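Local atomic coordinates of pyruvate kinase (Pyrobaculum aerophilum, PDB entry 3QTG), a protein that catalyses the last step of glycolysis, the transfer of phosphate from phosphoenolpyruvate to ADP that yields pyruvate and ATP, using a divalent metal cation. Residues I231-A236 with G258-L263; G235-L240 with Q270-H275. One frame throughout, in Å; residues are numbered along the deposited sequence.

Contact 1: residues I231-A236 with G258-L263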
# COMPACT_ATOMS: atom_id res chain seq x y z
N ILE A 231 -0.35 14.38 -31.88
CA ILE A 231 -0.89 15.45 -31.05
C ILE A 231 -0.01 16.68 -31.32
O ILE A 231 1.16 16.73 -30.92
CB ILE A 231 -0.92 15.03 -29.56
CG1 ILE A 231 -1.58 13.64 -29.40
CG2 ILE A 231 -1.63 16.08 -28.71
CD1 ILE A 231 -3.09 13.57 -29.70
N GLU A 232 -0.59 17.63 -32.04
CA GLU A 232 0.15 18.72 -32.69
C GLU A 232 -0.33 20.09 -32.24
O GLU A 232 0.35 21.09 -32.47
CB GLU A 232 -0.00 18.64 -34.22
CG GLU A 232 0.86 17.62 -34.91
CD GLU A 232 0.32 17.22 -36.27
OE1 GLU A 232 1.07 17.27 -37.26
OE2 GLU A 232 -0.87 16.86 -36.36
N THR A 233 -1.49 20.17 -31.61
CA THR A 233 -2.09 21.47 -31.33
C THR A 233 -2.74 21.54 -29.98
O THR A 233 -3.02 20.52 -29.33
CB THR A 233 -3.20 21.81 -32.34
OG1 THR A 233 -4.32 20.94 -32.13
CG2 THR A 233 -2.70 21.74 -33.79
N LYS A 234 -3.03 22.76 -29.57
CA LYS A 234 -3.77 23.02 -28.35
C LYS A 234 -5.14 22.31 -28.34
O LYS A 234 -5.58 21.80 -27.30
CB LYS A 234 -3.92 24.53 -28.18
CG LYS A 234 -4.23 25.00 -26.80
CD LYS A 234 -3.86 26.48 -26.66
CE LYS A 234 -2.61 26.66 -25.81
NZ LYS A 234 -2.21 28.10 -25.71
N GLY A 235 -5.80 22.27 -29.49
CA GLY A 235 -7.12 21.64 -29.62
C GLY A 235 -7.06 20.14 -29.42
O GLY A 235 -7.97 19.55 -28.85
N ALA A 236 -5.97 19.54 -29.89
CA ALA A 236 -5.70 18.11 -29.64
C ALA A 236 -5.44 17.84 -28.15
O ALA A 236 -5.97 16.88 -27.57
CB ALA A 236 -4.52 17.63 -30.49
N GLY A 258 5.32 22.90 -30.31
CA GLY A 258 6.12 24.06 -29.92
C GLY A 258 5.65 25.40 -30.48
O GLY A 258 5.99 26.46 -29.93
N LEU A 259 4.87 25.37 -31.58
CA LEU A 259 4.22 26.56 -32.12
C LEU A 259 3.03 27.09 -31.29
O LEU A 259 2.70 28.29 -31.37
CB LEU A 259 3.75 26.33 -33.56
CG LEU A 259 4.76 25.82 -34.59
CD1 LEU A 259 4.11 25.65 -35.96
CD2 LEU A 259 5.97 26.73 -34.67
N HIS A 260 2.38 26.21 -30.53
CA HIS A 260 1.15 26.55 -29.80
C HIS A 260 1.35 26.73 -28.29
O HIS A 260 0.44 27.19 -27.58
CB HIS A 260 0.05 25.52 -30.11
CG HIS A 260 -0.24 25.40 -31.58
ND1 HIS A 260 -0.97 26.34 -32.27
CD2 HIS A 260 0.19 24.51 -32.50
CE1 HIS A 260 -1.01 26.01 -33.55
NE2 HIS A 260 -0.31 24.91 -33.72
N TYR A 261 2.55 26.39 -27.82
CA TYR A 261 2.90 26.52 -26.41
C TYR A 261 4.22 27.28 -26.29
O TYR A 261 5.05 27.20 -27.19
CB TYR A 261 3.02 25.13 -25.76
CG TYR A 261 1.70 24.41 -25.64
CD1 TYR A 261 0.85 24.65 -24.54
CD2 TYR A 261 1.28 23.51 -26.63
CE1 TYR A 261 -0.39 24.03 -24.43
CE2 TYR A 261 0.05 22.87 -26.53
CZ TYR A 261 -0.78 23.13 -25.43
OH TYR A 261 -1.99 22.50 -25.34
N GLY A 262 4.43 28.00 -25.19
CA GLY A 262 5.77 28.55 -24.88
C GLY A 262 6.77 27.41 -24.81
O GLY A 262 6.40 26.27 -24.56
N LEU A 263 8.05 27.68 -25.05
CA LEU A 263 9.03 26.59 -25.04
C LEU A 263 9.19 25.97 -23.63
O LEU A 263 9.46 24.77 -23.50
CB LEU A 263 10.38 27.05 -25.60
CG LEU A 263 10.57 27.21 -27.13
CD1 LEU A 263 12.08 27.23 -27.44
CD2 LEU A 263 9.85 26.11 -27.97
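Lys-234 lies against Tyr-261 where residues 231-236 meet 258-263. The lysine's first bond turns its CG anti to the backbone N (chi1 -160°). From there the chain crosses the tyrosine obliquely. Lys-234 CG lies 3.7 Å from Tyr-261 OH, and Lys-234 CE comes to 3.7 Å from Tyr-261 CE1. The phenol oxygen also reaches the backbone, with Tyr-261 OH 3.5 Å from Lys-234 CA. Lys-234 NZ is 5.1 Å from the centre of the Tyr-261 ring, which allows at most a weak cation-pi attraction. An alanine in place of Tyr-261 would take away the ring and hydroxyl beside the Lys-234 chain and would probably leave that chain freer to turn, with its weak bond to His-260 O remaining.

His-260 packs beside Thr-233, the two side chains pointing the same way. Thr-233 CB lies over one face of the imidazole, offset toward the rim, and Leu-259 CB covers the opposite face, likewise offset. His-260 CD2 approaches Glu-232 O at 3.4 Å.

This is the rim of the TIM barrel at the C-terminal ends of its strands, where strand 226-231 runs into helix 234-238. Glu-232, a magnesium ligand by similarity, sits in that turn. Its carboxylate leads away from residues 258-263, and OE2 is hydrogen-bonded to Leu-204 N.

One hydrogen bond crosses, and it is weak: Lys-234 NZ to His-260 O at 3.4 Å. Within 231-236, Thr-233 is the N-cap: its OG1 accepts from Ala-236 N at 3.1 Å, 161° at the hydrogen. Outside the segments, Thr-233 OG1 also bonds Asp-173 and His-260 ND1 pairs with Gly-171 N.

Contact 2: residues G235-L240 with Q270-H275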
# COMPACT_ATOMS: atom_id res chain seq x y z
N GLY A 235 -5.80 22.27 -29.49
CA GLY A 235 -7.12 21.64 -29.62
C GLY A 235 -7.06 20.14 -29.42
O GLY A 235 -7.97 19.55 -28.85
N ALA A 236 -5.97 19.54 -29.89
CA ALA A 236 -5.70 18.11 -29.64
C ALA A 236 -5.44 17.84 -28.15
O ALA A 236 -5.97 16.88 -27.57
CB ALA A 236 -4.52 17.63 -30.49
N VAL A 237 -4.63 18.70 -27.53
CA VAL A 237 -4.36 18.59 -26.11
C VAL A 237 -5.64 18.78 -25.26
O VAL A 237 -5.83 18.07 -24.31
CB VAL A 237 -3.17 19.51 -25.65
CG1 VAL A 237 -2.96 19.43 -24.10
CG2 VAL A 237 -1.88 19.12 -26.38
N ASN A 238 -6.52 19.71 -25.62
CA ASN A 238 -7.78 19.87 -24.86
C ASN A 238 -8.79 18.72 -25.04
O ASN A 238 -9.70 18.56 -24.23
CB ASN A 238 -8.44 21.22 -25.15
CG ASN A 238 -7.50 22.41 -24.90
OD1 ASN A 238 -6.69 22.42 -23.95
ND2 ASN A 238 -7.60 23.40 -25.76
N ASN A 239 -8.62 17.94 -26.11
CA ASN A 239 -9.45 16.75 -26.40
C ASN A 239 -8.64 15.43 -26.30
O ASN A 239 -8.93 14.43 -26.98
CB ASN A 239 -10.07 16.90 -27.80
CG ASN A 239 -11.32 16.04 -27.99
OD1 ASN A 239 -12.08 15.81 -27.06
ND2 ASN A 239 -11.53 15.58 -29.22
N LEU A 240 -7.65 15.42 -25.42
CA LEU A 240 -6.69 14.31 -25.32
C LEU A 240 -7.32 12.97 -24.90
O LEU A 240 -7.07 11.94 -25.54
CB LEU A 240 -5.54 14.69 -24.38
CG LEU A 240 -4.26 13.85 -24.41
CD1 LEU A 240 -3.67 13.79 -25.80
CD2 LEU A 240 -3.28 14.46 -23.43
N GLN A 270 4.08 17.38 -23.02
CA GLN A 270 4.65 16.08 -23.34
C GLN A 270 4.34 15.05 -22.25
O GLN A 270 3.89 13.94 -22.53
CB GLN A 270 6.17 16.18 -23.51
CG GLN A 270 6.83 14.82 -23.77
CD GLN A 270 8.31 14.92 -24.11
OE1 GLN A 270 8.75 15.84 -24.82
NE2 GLN A 270 9.10 13.98 -23.59
N ARG A 271 4.58 15.43 -21.00
CA ARG A 271 4.32 14.52 -19.89
C ARG A 271 2.85 14.13 -19.85
O ARG A 271 2.53 12.95 -19.71
CB ARG A 271 4.77 15.15 -18.57
CG ARG A 271 4.71 14.24 -17.40
CD ARG A 271 4.94 15.01 -16.10
NE ARG A 271 6.35 15.31 -15.88
CZ ARG A 271 6.82 15.82 -14.74
NH1 ARG A 271 6.00 16.08 -13.73
NH2 ARG A 271 8.12 16.05 -14.61
N ARG A 272 1.95 15.10 -20.00
CA ARG A 272 0.52 14.80 -19.97
C ARG A 272 0.06 13.88 -21.13
O ARG A 272 -0.76 12.98 -20.91
CB ARG A 272 -0.33 16.08 -19.87
CG ARG A 272 -1.82 15.88 -20.21
CD ARG A 272 -2.76 16.95 -19.57
NE ARG A 272 -2.80 18.21 -20.33
CZ ARG A 272 -2.04 19.29 -20.08
NH1 ARG A 272 -1.16 19.28 -19.08
NH2 ARG A 272 -2.16 20.37 -20.84
N ILE A 273 0.60 14.07 -22.33
CA ILE A 273 0.28 13.17 -23.45
C ILE A 273 0.74 11.73 -23.17
O ILE A 273 0.01 10.76 -23.43
CB ILE A 273 0.84 13.64 -24.82
CG1 ILE A 273 0.24 15.00 -25.23
CG2 ILE A 273 0.55 12.58 -25.88
CD1 ILE A 273 1.11 15.86 -26.17
N VAL A 274 1.98 11.61 -22.67
CA VAL A 274 2.60 10.31 -22.35
C VAL A 274 1.86 9.60 -21.21
O VAL A 274 1.48 8.44 -21.35
CB VAL A 274 4.11 10.45 -22.03
CG1 VAL A 274 4.70 9.09 -21.59
CG2 VAL A 274 4.88 10.98 -23.25
N HIS A 275 1.61 10.29 -20.10
CA HIS A 275 0.80 9.76 -19.00
C HIS A 275 -0.59 9.27 -19.46
O HIS A 275 -1.01 8.17 -19.14
CB HIS A 275 0.70 10.80 -17.88
CG HIS A 275 1.97 10.92 -17.06
ND1 HIS A 275 3.18 10.40 -17.48
CD2 HIS A 275 2.20 11.51 -15.86
CE1 HIS A 275 4.10 10.66 -16.57
NE2 HIS A 275 3.54 11.34 -15.58
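Val-237 is the first residue of 235-240 to touch the helix segment 270-275. Its CG1 is anti to the backbone N (chi1 177°) and comes up to the guanidinium of Arg-272. Val-237 CG1 is 3.5 Å from Arg-272 NH2 and 4.0 Å from Arg-272 NE. The two side chains cross at about a right angle. The arginine chain is bent at chi3 (81°), which turns NE off the line of the aliphatic part. The approach is van der Waals contact of a methyl with a charged group, and no hydrogen bond spans the segments. The other branch of the valine makes a looser apolar contact, with Val-237 CG2 4.4 Å from Ile-273 CD1.

These helices belong to the outer layer of the TIM barrel. Helix 234-238 and the following helix 240-245 come after strand 226-231, and helix 266-279 comes after the next strand, 249-253. The contact joins neighbouring helices of that layer, and Ile-231, Val-250 and Val-252 of the barrel strands lie beneath Ile-273. Val-237, Leu-240 and Ile-273 are buried here, while Arg-272 is exposed.

Past Asn-239, the N-cap of helix 240-245, Leu-240 points toward the other helix. Leu-240 CD2 touches two successive residues, 3.8 Å from Arg-272 CG and 3.8 Å from Ile-273 CA. The leucine crosses the isoleucine at about a right angle. Both leucine methyls meet it: Leu-240 CD2 is 4.0 Å from Ile-273 CG1, and Leu-240 CD1 is 4.1 Å from the same atom.

Overall arrangement
Contacts 1 and 2 share Gly-235 and Ala-236, and both use helix 234-238. Their centres are about 10 Å apart. They touch directly: Tyr-261 OH lies 3.2 Å from Val-237 CB. Ile-231 also packs into contact 2, with its CG2 3.7 Å from Ile-273 CD1 and its CD1 3.9 Å from Leu-240 CD1. Contact 1 is the nearer to the active site. It holds Glu-232, whose side chain is about 3 Å, nearest atoms, from those of Lys-230 and Asp-256, assigned by similarity to transition-state stabilisation and to magnesium and substrate binding. Contact 2 lies farther from the active site, the nearest side-chain atoms of Val-237 and Glu-232 about 8 Å apart.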